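Local coordinates for protein N5-Carboxyaminoimidazole ribonucleotide synthetase (Staphylococcus aureus subsp. aureus, PDB 3ORQ) that catalyses the ATP-dependent carboxylation of 5-aminoimidazole ribonucleotide with bicarbonate to give N5-carboxyaminoimidazole ribonucleotide, a step of purine biosynthesis, at residues Q109-K115 with K151-G155. Residues are numbered along the deposited sequence; the frame is centred on the assembly and turned at random.
Sequences QDRLTEK and KTRFG. With ADP (adenosine-5'-diphosphate), chain D.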
loop_
_atom_site.group_PDB
_atom_site.type_symbol
_atom_site.label_atom_id
_atom_site.label_comp_id
_atom_site.label_asym_id
_atom_site.label_seq_id
_atom_site.Cartn_x
_atom_site.Cartn_y
_atom_site.Cartn_z
ATOM N N GLN A 109 28.195 -8.951 -4.281
ATOM C CA GLN A 109 28.810 -7.847 -3.523
ATOM C C GLN A 109 29.968 -7.278 -4.310
ATOM O O GLN A 109 30.237 -6.075 -4.303
ATOM C CB GLN A 109 29.422 -8.381 -2.230
ATOM C CG GLN A 109 28.576 -8.258 -1.019
ATOM C CD GLN A 109 29.228 -8.887 0.194
ATOM O OE1 GLN A 109 28.851 -8.576 1.329
ATOM N NE2 GLN A 109 30.201 -9.785 -0.029
ATOM N N ASP A 110 30.678 -8.182 -4.955
ATOM C CA ASP A 110 31.938 -7.852 -5.582
ATOM C C ASP A 110 31.793 -7.912 -7.114
ATOM O O ASP A 110 31.540 -8.975 -7.665
ATOM C CB ASP A 110 32.994 -8.808 -5.038
ATOM C CG ASP A 110 34.208 -8.899 -5.906
ATOM O OD1 ASP A 110 34.517 -7.925 -6.632
ATOM O OD2 ASP A 110 34.856 -9.966 -5.848
ATOM N N ARG A 111 31.940 -6.757 -7.769
ATOM C CA ARG A 111 31.844 -6.610 -9.233
ATOM C C ARG A 111 32.619 -7.642 -10.047
ATOM O O ARG A 111 32.131 -8.104 -11.071
ATOM C CB ARG A 111 32.303 -5.218 -9.672
ATOM C CG ARG A 111 31.413 -4.081 -9.198
ATOM C CD ARG A 111 31.599 -2.894 -10.091
ATOM N NE ARG A 111 30.932 -1.702 -9.583
ATOM C CZ ARG A 111 29.695 -1.338 -9.895
ATOM N NH1 ARG A 111 28.968 -2.096 -10.692
ATOM N NH2 ARG A 111 29.178 -0.221 -9.393
ATOM N N LEU A 112 33.828 -7.994 -9.620
ATOM C CA LEU A 112 34.611 -9.009 -10.347
ATOM C C LEU A 112 33.926 -10.367 -10.292
ATOM O O LEU A 112 33.811 -11.058 -11.306
ATOM C CB LEU A 112 36.029 -9.125 -9.792
ATOM C CG LEU A 112 36.934 -10.205 -10.394
ATOM C CD1 LEU A 112 37.063 -10.060 -11.919
ATOM C CD2 LEU A 112 38.319 -10.193 -9.733
ATOM N N THR A 113 33.474 -10.746 -9.102
ATOM C CA THR A 113 32.829 -12.052 -8.919
ATOM C C THR A 113 31.504 -12.075 -9.669
ATOM O O THR A 113 31.131 -13.084 -10.265
ATOM C CB THR A 113 32.707 -12.396 -7.418
ATOM O OG1 THR A 113 34.032 -12.475 -6.872
ATOM C CG2 THR A 113 32.049 -13.723 -7.210
ATOM N N GLU A 114 30.835 -10.929 -9.687
ATOM C CA GLU A 114 29.576 -10.757 -10.403
ATOM C C GLU A 114 29.756 -10.938 -11.910
ATOM O O GLU A 114 28.979 -11.651 -12.557
ATOM C CB GLU A 114 28.996 -9.385 -10.114
ATOM C CG GLU A 114 27.748 -9.027 -10.904
ATOM C CD GLU A 114 27.060 -7.776 -10.361
ATOM O OE1 GLU A 114 27.752 -6.808 -9.976
ATOM O OE2 GLU A 114 25.816 -7.753 -10.310
ATOM N N LYS A 115 30.779 -10.285 -12.463
ATOM C CA LYS A 115 31.080 -10.403 -13.885
ATOM C C LYS A 115 31.495 -11.820 -14.247
ATOM O O LYS A 115 30.973 -12.366 -15.211
ATOM C CB LYS A 115 32.105 -9.361 -14.355
ATOM C CG LYS A 115 31.510 -7.966 -14.518
ATOM C CD LYS A 115 32.584 -6.890 -14.639
ATOM C CE LYS A 115 31.987 -5.497 -14.342
ATOM N NZ LYS A 115 30.821 -5.213 -15.224
ATOM N N LYS A 151 35.577 0.724 -12.517
ATOM C CA LYS A 151 34.666 0.751 -11.359
ATOM C C LYS A 151 35.316 0.101 -10.145
ATOM O O LYS A 151 35.986 -0.925 -10.286
ATOM C CB LYS A 151 33.329 0.038 -11.654
ATOM C CG LYS A 151 32.639 0.462 -12.941
ATOM C CD LYS A 151 31.440 -0.439 -13.289
ATOM C CE LYS A 151 30.789 0.010 -14.581
ATOM N NZ LYS A 151 29.652 -0.889 -14.987
ATOM N N THR A 152 35.114 0.688 -8.960
ATOM C CA THR A 152 35.486 0.007 -7.717
ATOM C C THR A 152 34.681 -1.277 -7.646
ATOM O O THR A 152 33.538 -1.341 -8.119
ATOM C CB THR A 152 35.311 0.882 -6.408
ATOM O OG1 THR A 152 33.951 0.899 -5.963
ATOM C CG2 THR A 152 35.765 2.301 -6.630
ATOM N N ARG A 153 35.272 -2.316 -7.084
ATOM C CA ARG A 153 34.571 -3.575 -7.061
ATOM C C ARG A 153 33.755 -3.825 -5.792
ATOM O O ARG A 153 32.964 -4.785 -5.741
ATOM C CB ARG A 153 35.490 -4.746 -7.415
ATOM C CG ARG A 153 36.676 -4.919 -6.561
ATOM C CD ARG A 153 37.638 -5.892 -7.228
ATOM N NE ARG A 153 37.294 -7.270 -6.889
ATOM C CZ ARG A 153 38.188 -8.225 -6.659
ATOM N NH1 ARG A 153 39.483 -7.941 -6.739
ATOM N NH2 ARG A 153 37.788 -9.457 -6.340
ATOM N N PHE A 154 33.913 -2.947 -4.798
ATOM C CA PHE A 154 33.216 -3.125 -3.526
ATOM C C PHE A 154 32.205 -2.064 -3.110
ATOM O O PHE A 154 31.062 -2.402 -2.788
ATOM C CB PHE A 154 34.207 -3.426 -2.411
ATOM C CG PHE A 154 34.755 -4.817 -2.482
ATOM C CD1 PHE A 154 34.024 -5.893 -1.962
ATOM C CD2 PHE A 154 35.979 -5.063 -3.103
ATOM C CE1 PHE A 154 34.514 -7.192 -2.042
ATOM C CE2 PHE A 154 36.480 -6.361 -3.192
ATOM C CZ PHE A 154 35.744 -7.429 -2.660
ATOM N N GLY A 155 32.602 -0.798 -3.097
ATOM C CA GLY A 155 31.741 0.225 -2.501
ATOM C C GLY A 155 30.533 0.731 -3.288
ATOM O O GLY A 155 29.547 1.176 -2.696
HETATM P PB ADP D . 25.883 1.468 -10.133
HETATM O O1B ADP D . 26.059 0.056 -9.639
HETATM O O2B ADP D . 24.512 1.927 -10.545
HETATM O O3B ADP D . 26.591 2.454 -9.244
HETATM P PA ADP D . 26.444 0.759 -12.831
HETATM O O1A ADP D . 27.612 -0.157 -13.096
HETATM O O2A ADP D . 25.057 0.169 -12.784
HETATM O O3A ADP D . 26.748 1.602 -11.484
HETATM O "O5'" ADP D . 26.412 1.955 -13.902
HETATM C "C5'" ADP D . 25.583 3.091 -13.725
HETATM C "C4'" ADP D . 25.300 3.701 -15.086
HETATM O "O4'" ADP D . 26.532 4.075 -15.756
HETATM C "C3'" ADP D . 24.579 2.739 -16.034
HETATM O "O3'" ADP D . 23.152 2.755 -15.909
HETATM C "C2'" ADP D . 25.018 3.245 -17.399
HETATM O "O2'" ADP D . 24.120 4.230 -17.877
HETATM C "C1'" ADP D . 26.402 3.842 -17.167
HETATM N N9 ADP D . 27.334 2.759 -17.551
HETATM C C8 ADP D . 27.879 1.863 -16.699
HETATM N N7 ADP D . 28.658 0.964 -17.350
HETATM C C5 ADP D . 28.617 1.321 -18.659
HETATM C C6 ADP D . 29.239 0.801 -19.905
HETATM N N6 ADP D . 30.052 -0.288 -19.839
HETATM N N1 ADP D . 28.937 1.437 -21.061
HETATM C C2 ADP D . 28.112 2.512 -21.108
HETATM N N3 ADP D . 27.510 3.041 -20.016
HETATM C C4 ADP D . 27.734 2.489 -18.791
#
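Arg111 meets Thr152 and Lys151 on its way to the phosphates of ADP. Its CB packs on CB of Arg153, 3.9 Å away, and CG lies over Arg153 CA and close to the carbonyl oxygen of Thr152. CD touches both that oxygen (3.2 Å) and Lys151 CB. NE gives the same oxygen a weak, bent hydrogen bond (130°). Because the chain is extended from CG to NE, the guanidinium gets as far as the nucleotide: NH2 donates to ADP O1B at 3.1 Å, and NH1 makes a weak, long ion pair with Glu270. Lys151 crosses it at about a right angle, laying CD over one guanidinium face, and its own straight chain carries NZ to ADP O1A (2.9 Å) and N7, while Glu186 pairs with the same ammonium. Two ATP-site cations thus converge on the diphosphate.

At the root of Arg111, the backbone N donates to Arg153 O, 3.0 Å away on a carbonyl lone pair. Asp110, the N-cap, has its carboxylate gripped side-on by Arg153: NE to OD1 is nearly straight at 177°, and NH2 goes to OD2. From the opposite face, Leu112 N caps onto OD1 and Thr113 OG1 binds OD2, so each oxygen serves two partners. Bending at chi3 (-86°) turns the Arg153 head into this position, where Leu112 CD2 covers one face at 3.5 Å from NH2; Phe154 turns one ring face toward the Asp110 carboxylate, with CE1 3.7 Å from Asp110 CB.

The contact, part of the wall of the ATP-grasp nucleotide pocket, ties the start of helix 111-120 to the end of strand 148-152; strand 183-187 touches Arg111, Lys115 and Arg153, strand 128-131 meets Leu112, and strand 162-165 borders Arg111 and Lys151 through Gln162.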